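Local coordinates for protein techylectin-5A (Tachypleus tridentatus, PDB 1JC9) that agglutinates bacteria and erythrocytes in innate immunity by recognising acetyl groups through a calcium-binding, fibrinogen-related lectin domain, at residues P108-N111 and Y112-F116; F192-I195 and D196-H199; E241-W245 and K246-Y250. One frame throughout, in Å; residues are numbered along the deposited sequence.

Contact 1. Residues P108-N111 and Y112-F116; sequences PWKN and YKLGF
The Asn111 carbonyl oxygen meets two things at the end of a short helix: the backbone of Gly115 and the ring edge of Phe116. Gly115 N donates to Asn111 O over 2.7 Å, while Phe116 CD2 comes to 3.4 Å from Asn111 O, with the oxygen near the plane of the ring. The Phe116 ring reaches back because its CG stands between the backbone N and the carbonyl carbon (chi1 56°). CE2, the next atom along the same edge, lies 3.8 Å above the centre of the Tyr112 ring, an edge-on approach to a face.

The earlier carbonyls are satisfied in the ordinary helical order. Pro108, at the N-cap position, offers its carbonyl oxygen to Tyr112 N; Trp109 O takes Lys113 N at 2.8 Å, and Lys110 O takes Leu114 N at 3.0 Å. The side-chain amide of Asn111 is joined to the backbone past the helix end by one water, which donates to Asn111 OD1 (3.2 Å) and to Gly115 O (2.7 Å). The extended Lys110 chain brings CE to 4.0 Å from Leu114 CD1.

Polar ends on the inner side find partners beyond the helix: Glu165 takes Trp109 NE1 and, with Asp128, the ammonium of Lys113, and Phe105 O pairs with Tyr112 OH. Gly115, its N-H bonded, leaves helical phi/psi with positive phi. The chemistry implies a helix closed by its own backbone, one water tying the Asn111 amide to the chain past its end, its buried aromatic rings and the Lys113 ammonium committed to the surrounding domain.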
loop_
_atom_site.group_PDB
_atom_site.type_symbol
_atom_site.label_atom_id
_atom_site.label_comp_id
_atom_site.label_asym_id
_atom_site.label_seq_id
_atom_site.Cartn_x
_atom_site.Cartn_y
_atom_site.Cartn_z
ATOM N N PRO A 108 -5.791 4.954 -13.937
ATOM C CA PRO A 108 -4.956 6.134 -14.182
ATOM C C PRO A 108 -4.626 6.973 -12.948
ATOM O O PRO A 108 -5.153 6.745 -11.860
ATOM C CB PRO A 108 -5.771 6.919 -15.201
ATOM C CG PRO A 108 -7.168 6.654 -14.743
ATOM C CD PRO A 108 -7.145 5.157 -14.486
ATOM N N TRP A 109 -3.750 7.954 -13.155
ATOM C CA TRP A 109 -3.280 8.867 -12.117
ATOM C C TRP A 109 -4.375 9.464 -11.238
ATOM O O TRP A 109 -4.252 9.483 -10.009
ATOM C CB TRP A 109 -2.471 9.993 -12.767
ATOM C CG TRP A 109 -1.789 10.920 -11.803
ATOM C CD1 TRP A 109 -2.288 12.083 -11.286
ATOM C CD2 TRP A 109 -0.470 10.774 -11.264
ATOM N NE1 TRP A 109 -1.356 12.674 -10.465
ATOM C CE2 TRP A 109 -0.233 11.890 -10.433
ATOM C CE3 TRP A 109 0.537 9.808 -11.406
ATOM C CZ2 TRP A 109 0.973 12.069 -9.745
ATOM C CZ3 TRP A 109 1.733 9.986 -10.724
ATOM C CH2 TRP A 109 1.941 11.109 -9.904
ATOM N N LYS A 110 -5.442 9.955 -11.858
ATOM C CA LYS A 110 -6.530 10.559 -11.097
ATOM C C LYS A 110 -7.121 9.617 -10.047
ATOM O O LYS A 110 -7.408 10.029 -8.921
ATOM C CB LYS A 110 -7.645 11.032 -12.032
ATOM C CG LYS A 110 -8.804 11.689 -11.287
ATOM C CD LYS A 110 -9.881 12.210 -12.224
ATOM C CE LYS A 110 -10.993 12.887 -11.434
ATOM N NZ LYS A 110 -12.048 13.444 -12.322
ATOM N N ASN A 111 -7.310 8.356 -10.416
ATOM C CA ASN A 111 -7.876 7.380 -9.492
ATOM C C ASN A 111 -6.934 7.087 -8.329
ATOM O O ASN A 111 -7.370 6.958 -7.182
ATOM C CB ASN A 111 -8.210 6.088 -10.240
ATOM C CG ASN A 111 -9.374 6.263 -11.198
ATOM O OD1 ASN A 111 -10.510 6.492 -10.778
ATOM N ND2 ASN A 111 -9.097 6.167 -12.491
ATOM N N TYR A 112 -5.643 6.981 -8.622
ATOM C CA TYR A 112 -4.668 6.717 -7.576
ATOM C C TYR A 112 -4.486 7.933 -6.681
ATOM O O TYR A 112 -4.148 7.807 -5.503
ATOM C CB TYR A 112 -3.340 6.282 -8.195
ATOM C CG TYR A 112 -3.267 4.786 -8.376
ATOM C CD1 TYR A 112 -2.999 3.954 -7.290
ATOM C CD2 TYR A 112 -3.532 4.195 -9.610
ATOM C CE1 TYR A 112 -3.000 2.565 -7.423
ATOM C CE2 TYR A 112 -3.539 2.798 -9.756
ATOM C CZ TYR A 112 -3.273 1.994 -8.655
ATOM O OH TYR A 112 -3.294 0.618 -8.773
ATOM N N LYS A 113 -4.722 9.110 -7.245
ATOM C CA LYS A 113 -4.605 10.358 -6.501
ATOM C C LYS A 113 -5.738 10.482 -5.479
ATOM O O LYS A 113 -5.505 10.823 -4.315
ATOM C CB LYS A 113 -4.651 11.543 -7.477
ATOM C CG LYS A 113 -4.931 12.900 -6.833
ATOM C CD LYS A 113 -5.106 13.968 -7.903
ATOM C CE LYS A 113 -5.587 15.295 -7.317
ATOM N NZ LYS A 113 -4.566 15.929 -6.442
ATOM N N LEU A 114 -6.960 10.189 -5.918
ATOM C CA LEU A 114 -8.135 10.296 -5.058
ATOM C C LEU A 114 -8.485 9.036 -4.266
ATOM O O LEU A 114 -9.155 9.118 -3.233
ATOM C CB LEU A 114 -9.350 10.715 -5.893
ATOM C CG LEU A 114 -9.258 12.082 -6.586
ATOM C CD1 LEU A 114 -10.471 12.284 -7.476
ATOM C CD2 LEU A 114 -9.154 13.187 -5.540
ATOM N N GLY A 115 -8.041 7.877 -4.746
ATOM C CA GLY A 115 -8.347 6.636 -4.060
ATOM C C GLY A 115 -9.557 5.968 -4.685
ATOM O O GLY A 115 -10.366 6.624 -5.342
ATOM N N PHE A 116 -9.681 4.661 -4.494
ATOM C CA PHE A 116 -10.806 3.923 -5.050
ATOM C C PHE A 116 -11.008 2.613 -4.298
ATOM O O PHE A 116 -10.094 2.127 -3.629
ATOM C CB PHE A 116 -10.573 3.663 -6.549
ATOM C CG PHE A 116 -9.285 2.947 -6.860
ATOM C CD1 PHE A 116 -9.220 1.557 -6.838
ATOM C CD2 PHE A 116 -8.136 3.662 -7.185
ATOM C CE1 PHE A 116 -8.034 0.888 -7.136
ATOM C CE2 PHE A 116 -6.940 3.003 -7.486
ATOM C CZ PHE A 116 -6.891 1.611 -7.462
HETATM O O HOH W 1 -11.236 7.301 -7.801
#

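Contact 2. Residues F192-I195 and D196-H199; sequences FSTI and DKDH. With CA (calcium ion), chain C.
Thr194 and Lys197 pair through their backbones across a type I beta turn, each giving its N-H to the other's carbonyl. The bond from Lys197 N to Thr194 O is 2.9 Å long and that from Thr194 N to Lys197 O 3.1 Å, which makes this a single antiparallel hydrogen-bonded pair.

Side-chain hydroxyls and a carboxylate add a second set of bonds. Thr194 OG1 donates to Asp196 OD1 (2.8 Å), meeting it on the syn side but 34° out of the carboxylate plane; the two side chains lie side by side and point the same way. Both first torsions, 53° for Thr194 and 63° for Asp196, place the polar branch between backbone N and carbonyl carbon. Further from the turn, Ser193 OG accepts from His199 N at 2.9 Å.

The imidazole adds a hydrogen bond of its own. His199 ND1 donates to Phe192 O over 3.0 Å, with the oxygen almost exactly in the ring plane, while Lys197 O sits 3.9 Å above one ring face, offset toward the rim. This in-plane bond should restrict rotation of the ring.

Metal binding is left to Asp198, whose carboxylate grips the calcium ion through both oxygens, OD2 at 2.3 Å and OD1 at 2.6 Å. Two waters, Asp200 and the carbonyls of His202 and Thr204 complete the site.

This turn belongs to the loop between strand 176-178 and helix 206-210. Thr194 packs on Trp109 and Tyr112 of helix 109-114, and Phe192 meets Trp215 edge-to-face beyond helix 206-210.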
loop_
_atom_site.group_PDB
_atom_site.type_symbol
_atom_site.label_atom_id
_atom_site.label_comp_id
_atom_site.label_asym_id
_atom_site.label_seq_id
_atom_site.Cartn_x
_atom_site.Cartn_y
_atom_site.Cartn_z
ATOM N N PHE A 192 5.970 8.049 -8.301
ATOM C CA PHE A 192 4.854 7.138 -8.465
ATOM C C PHE A 192 4.534 7.167 -9.958
ATOM O O PHE A 192 4.605 8.228 -10.580
ATOM C CB PHE A 192 3.643 7.639 -7.680
ATOM C CG PHE A 192 2.573 6.606 -7.495
ATOM C CD1 PHE A 192 2.699 5.625 -6.513
ATOM C CD2 PHE A 192 1.432 6.613 -8.295
ATOM C CE1 PHE A 192 1.706 4.666 -6.325
ATOM C CE2 PHE A 192 0.430 5.658 -8.116
ATOM C CZ PHE A 192 0.569 4.682 -7.127
ATOM N N SER A 193 4.209 6.015 -10.540
ATOM C CA SER A 193 3.856 5.957 -11.959
ATOM C C SER A 193 2.524 5.239 -12.153
ATOM O O SER A 193 2.140 4.392 -11.346
ATOM C CB SER A 193 4.926 5.223 -12.773
ATOM O OG SER A 193 6.135 5.954 -12.848
ATOM N N THR A 194 1.825 5.587 -13.228
ATOM C CA THR A 194 0.548 4.964 -13.560
ATOM C C THR A 194 0.517 4.734 -15.068
ATOM O O THR A 194 1.385 5.223 -15.792
ATOM C CB THR A 194 -0.643 5.855 -13.154
ATOM O OG1 THR A 194 -0.474 7.165 -13.713
ATOM C CG2 THR A 194 -0.743 5.954 -11.630
ATOM N N ILE A 195 -0.478 3.994 -15.540
ATOM C CA ILE A 195 -0.591 3.699 -16.960
ATOM C C ILE A 195 -0.556 4.930 -17.856
ATOM O O ILE A 195 -0.106 4.852 -18.999
ATOM C CB ILE A 195 -1.878 2.910 -17.256
ATOM C CG1 ILE A 195 -3.098 3.691 -16.770
ATOM C CG2 ILE A 195 -1.814 1.556 -16.569
ATOM C CD1 ILE A 195 -4.407 2.959 -16.981
ATOM N N ASP A 196 -1.017 6.066 -17.343
ATOM C CA ASP A 196 -1.035 7.288 -18.135
ATOM C C ASP A 196 0.085 8.275 -17.803
ATOM O O ASP A 196 0.153 9.359 -18.383
ATOM C CB ASP A 196 -2.404 7.973 -18.004
ATOM C CG ASP A 196 -2.709 8.424 -16.585
ATOM O OD1 ASP A 196 -2.378 7.691 -15.633
ATOM O OD2 ASP A 196 -3.305 9.510 -16.422
ATOM N N LYS A 197 0.969 7.908 -16.880
ATOM C CA LYS A 197 2.071 8.795 -16.522
ATOM C C LYS A 197 3.338 8.047 -16.136
ATOM O O LYS A 197 3.449 7.523 -15.029
ATOM C CB LYS A 197 1.650 9.740 -15.391
ATOM C CG LYS A 197 0.574 10.725 -15.807
ATOM C CD LYS A 197 0.349 11.799 -14.770
ATOM C CE LYS A 197 -0.677 12.814 -15.255
ATOM N NZ LYS A 197 -0.945 13.866 -14.225
ATOM N N ASP A 198 4.292 8.017 -17.064
ATOM C CA ASP A 198 5.576 7.344 -16.881
ATOM C C ASP A 198 6.586 8.229 -16.156
ATOM O O ASP A 198 7.131 9.167 -16.739
ATOM C CB ASP A 198 6.156 6.950 -18.243
ATOM C CG ASP A 198 7.428 6.128 -18.128
ATOM O OD1 ASP A 198 8.179 6.306 -17.146
ATOM O OD2 ASP A 198 7.689 5.311 -19.033
ATOM N N HIS A 199 6.847 7.915 -14.890
ATOM C CA HIS A 199 7.804 8.675 -14.099
ATOM C C HIS A 199 8.933 7.773 -13.603
ATOM O O HIS A 199 9.705 8.164 -12.727
ATOM C CB HIS A 199 7.097 9.314 -12.900
ATOM C CG HIS A 199 6.046 10.312 -13.276
ATOM N ND1 HIS A 199 4.826 10.382 -12.640
ATOM C CD2 HIS A 199 6.040 11.295 -14.208
ATOM C CE1 HIS A 199 4.113 11.364 -13.162
ATOM N NE2 HIS A 199 4.827 11.934 -14.115
HETATM CA CA CA C . 9.887 4.917 -18.469
HETATM O O HOH W 2 10.265 5.914 -20.839
HETATM O O HOH W 3 11.031 6.786 -17.768
#

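Contact 3. Residues E241-W245 and K246-Y250; sequences EWRAW and KGYHY. With NAG (2-acetamido-2-deoxy-beta-D-glucopyranose), chain B.
Arg243 crosses Tyr248 obliquely, its extended chain passing over one face of the phenol. Its CG stands over that face, 4.2 Å from the centroid, in a CH-pi contact, and the guanidinium plane is turned 37° from the ring. The acetyl methyl of the sugar, NAG C8, covers the opposite face. Tyr248 OH accepts a hydrogen bond from NAG O1 (2.7 Å) and also pairs with His220 O; Glu221 takes the Arg243 charge.

Trp245 and Lys246 run alongside each other. Bent at chi2 (-69°), the lysine chain brings CE over the five-membered indole ring, 3.9 Å from its centroid, before its ammonium reaches Asp147. Glu241 turns inward instead: its OE1 accepts Tyr250 N at 3.2 Å through the syn lone pair, while His233 binds OE2. Gly247 N closes the short helix on Arg243 O (3.0 Å).

Tyr248 and Arg243 both belong to the sugar pocket. Helix 243-246 leads, through the loop that holds Tyr248, into strand 250-261, and Trp242 and Trp245 pack against that strand and against strands 139-146 and 152-162.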
loop_
_atom_site.group_PDB
_atom_site.type_symbol
_atom_site.label_atom_id
_atom_site.label_comp_id
_atom_site.label_asym_id
_atom_site.label_seq_id
_atom_site.Cartn_x
_atom_site.Cartn_y
_atom_site.Cartn_z
ATOM N N GLU A 241 3.140 -9.401 -7.012
ATOM C CA GLU A 241 4.413 -10.030 -6.672
ATOM C C GLU A 241 5.200 -9.459 -5.496
ATOM O O GLU A 241 5.157 -8.261 -5.204
ATOM C CB GLU A 241 5.349 -9.994 -7.887
ATOM C CG GLU A 241 4.703 -10.222 -9.259
ATOM C CD GLU A 241 4.282 -11.661 -9.490
ATOM O OE1 GLU A 241 5.014 -12.578 -9.046
ATOM O OE2 GLU A 241 3.227 -11.872 -10.132
ATOM N N TRP A 242 5.931 -10.346 -4.833
ATOM C CA TRP A 242 6.831 -9.975 -3.749
ATOM C C TRP A 242 7.988 -10.927 -4.014
ATOM O O TRP A 242 8.052 -12.040 -3.491
ATOM C CB TRP A 242 6.212 -10.209 -2.372
ATOM C CG TRP A 242 7.060 -9.619 -1.275
ATOM C CD1 TRP A 242 8.090 -10.228 -0.613
ATOM C CD2 TRP A 242 6.990 -8.280 -0.758
ATOM N NE1 TRP A 242 8.665 -9.354 0.281
ATOM C CE2 TRP A 242 8.009 -8.152 0.212
ATOM C CE3 TRP A 242 6.164 -7.178 -1.024
ATOM C CZ2 TRP A 242 8.227 -6.959 0.921
ATOM C CZ3 TRP A 242 6.381 -5.993 -0.320
ATOM C CH2 TRP A 242 7.406 -5.895 0.643
ATOM N N ARG A 243 8.882 -10.473 -4.879
ATOM C CA ARG A 243 10.031 -11.246 -5.324
ATOM C C ARG A 243 10.799 -12.076 -4.303
ATOM O O ARG A 243 11.030 -13.266 -4.524
ATOM C CB ARG A 243 11.015 -10.327 -6.047
ATOM C CG ARG A 243 12.192 -11.070 -6.655
ATOM C CD ARG A 243 13.212 -10.109 -7.212
ATOM N NE ARG A 243 14.356 -10.810 -7.779
ATOM C CZ ARG A 243 15.341 -10.216 -8.446
ATOM N NH1 ARG A 243 15.323 -8.899 -8.631
ATOM N NH2 ARG A 243 16.344 -10.939 -8.928
ATOM N N ALA A 244 11.201 -11.457 -3.200
ATOM C CA ALA A 244 11.988 -12.157 -2.193
ATOM C C ALA A 244 11.320 -13.387 -1.593
ATOM O O ALA A 244 11.998 -14.253 -1.048
ATOM C CB ALA A 244 12.396 -11.189 -1.085
ATOM N N TRP A 245 10.000 -13.480 -1.688
ATOM C CA TRP A 245 9.315 -14.634 -1.127
ATOM C C TRP A 245 8.845 -15.643 -2.174
ATOM O O TRP A 245 9.204 -16.818 -2.104
ATOM C CB TRP A 245 8.125 -14.182 -0.265
ATOM C CG TRP A 245 7.392 -15.317 0.408
ATOM C CD1 TRP A 245 7.910 -16.536 0.759
ATOM C CD2 TRP A 245 6.020 -15.331 0.830
ATOM N NE1 TRP A 245 6.947 -17.303 1.370
ATOM C CE2 TRP A 245 5.778 -16.591 1.427
ATOM C CE3 TRP A 245 4.974 -14.400 0.765
ATOM C CZ2 TRP A 245 4.529 -16.946 1.956
ATOM C CZ3 TRP A 245 3.729 -14.752 1.293
ATOM C CH2 TRP A 245 3.521 -16.016 1.880
ATOM N N LYS A 246 8.062 -15.192 -3.149
ATOM C CA LYS A 246 7.531 -16.104 -4.162
ATOM C C LYS A 246 8.029 -15.929 -5.600
ATOM O O LYS A 246 7.515 -16.578 -6.511
ATOM C CB LYS A 246 6.003 -16.029 -4.158
ATOM C CG LYS A 246 5.353 -16.437 -2.845
ATOM C CD LYS A 246 5.510 -17.928 -2.601
ATOM C CE LYS A 246 4.660 -18.394 -1.428
ATOM N NZ LYS A 246 4.754 -19.870 -1.232
ATOM N N GLY A 247 9.015 -15.063 -5.814
ATOM C CA GLY A 247 9.527 -14.859 -7.161
ATOM C C GLY A 247 8.689 -13.932 -8.034
ATOM O O GLY A 247 7.955 -13.076 -7.528
ATOM N N TYR A 248 8.790 -14.100 -9.349
ATOM C CA TYR A 248 8.040 -13.267 -10.288
ATOM C C TYR A 248 6.873 -13.966 -10.988
ATOM O O TYR A 248 6.272 -13.398 -11.900
ATOM C CB TYR A 248 8.972 -12.702 -11.358
ATOM C CG TYR A 248 9.834 -11.546 -10.903
ATOM C CD1 TYR A 248 9.269 -10.440 -10.267
ATOM C CD2 TYR A 248 11.205 -11.527 -11.168
ATOM C CE1 TYR A 248 10.039 -9.344 -9.914
ATOM C CE2 TYR A 248 11.986 -10.434 -10.821
ATOM C CZ TYR A 248 11.393 -9.342 -10.196
ATOM O OH TYR A 248 12.147 -8.239 -9.881
ATOM N N HIS A 249 6.547 -15.187 -10.569
ATOM C CA HIS A 249 5.452 -15.923 -11.198
ATOM C C HIS A 249 4.402 -16.405 -10.205
ATOM O O HIS A 249 3.813 -17.474 -10.381
ATOM C CB HIS A 249 6.011 -17.116 -11.982
ATOM C CG HIS A 249 6.716 -16.731 -13.245
ATOM N ND1 HIS A 249 6.050 -16.511 -14.432
ATOM C CD2 HIS A 249 8.027 -16.499 -13.500
ATOM C CE1 HIS A 249 6.920 -16.163 -15.365
ATOM N NE2 HIS A 249 8.126 -16.148 -14.825
ATOM N N TYR A 250 4.163 -15.612 -9.165
ATOM C CA TYR A 250 3.183 -15.972 -8.150
ATOM C C TYR A 250 2.473 -14.718 -7.640
ATOM O O TYR A 250 3.077 -13.865 -6.979
ATOM C CB TYR A 250 3.876 -16.705 -6.994
ATOM C CG TYR A 250 2.925 -17.407 -6.048
ATOM C CD1 TYR A 250 2.178 -16.690 -5.116
ATOM C CD2 TYR A 250 2.755 -18.792 -6.104
ATOM C CE1 TYR A 250 1.285 -17.331 -4.264
ATOM C CE2 TYR A 250 1.862 -19.446 -5.257
ATOM C CZ TYR A 250 1.129 -18.710 -4.340
ATOM O OH TYR A 250 0.233 -19.349 -3.512
HETATM C C1 NAG B . 14.546 -7.173 -12.516
HETATM C C2 NAG B . 13.561 -6.688 -13.680
HETATM C C3 NAG B . 14.199 -7.094 -15.063
HETATM C C4 NAG B . 15.503 -6.336 -15.160
HETATM C C5 NAG B . 16.425 -6.780 -13.968
HETATM C C6 NAG B . 17.762 -6.033 -13.975
HETATM C C7 NAG B . 11.201 -6.538 -13.186
HETATM C C8 NAG B . 9.837 -7.128 -13.004
HETATM N N2 NAG B . 12.262 -7.358 -13.520
HETATM O O1 NAG B . 14.057 -6.849 -11.176
HETATM O O3 NAG B . 13.370 -6.680 -16.148
HETATM O O4 NAG B . 16.164 -6.651 -16.438
HETATM O O5 NAG B . 15.830 -6.518 -12.660
HETATM O O6 NAG B . 18.455 -6.578 -12.808
HETATM O O7 NAG B . 11.325 -5.299 -13.024
HETATM O O HOH W 4 5.556 -13.132 -5.938
HETATM O O HOH W 5 5.852 -20.412 1.277
#

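Contacts 1 and 2 form one unit, their centres 11 Å apart. Asp196 OD1, already bonded within its own turn, also takes the N-H of Trp109, 2.8 Å away and a probable hydrogen bond, and the Trp109 indole meets Lys197 and His199, so the start of helix 109-114 rests on the turn-containing loop that carries a calcium ligand. The metal is about 12 Å from the Trp109 side chain. Contact 3 stands apart, its centre 22 Å from that of contact 2 and 26 Å from that of contact 1, and touches neither. It holds the sugar directly, whereas the Ser193 side chain of contact 2 is about 12 Å from it.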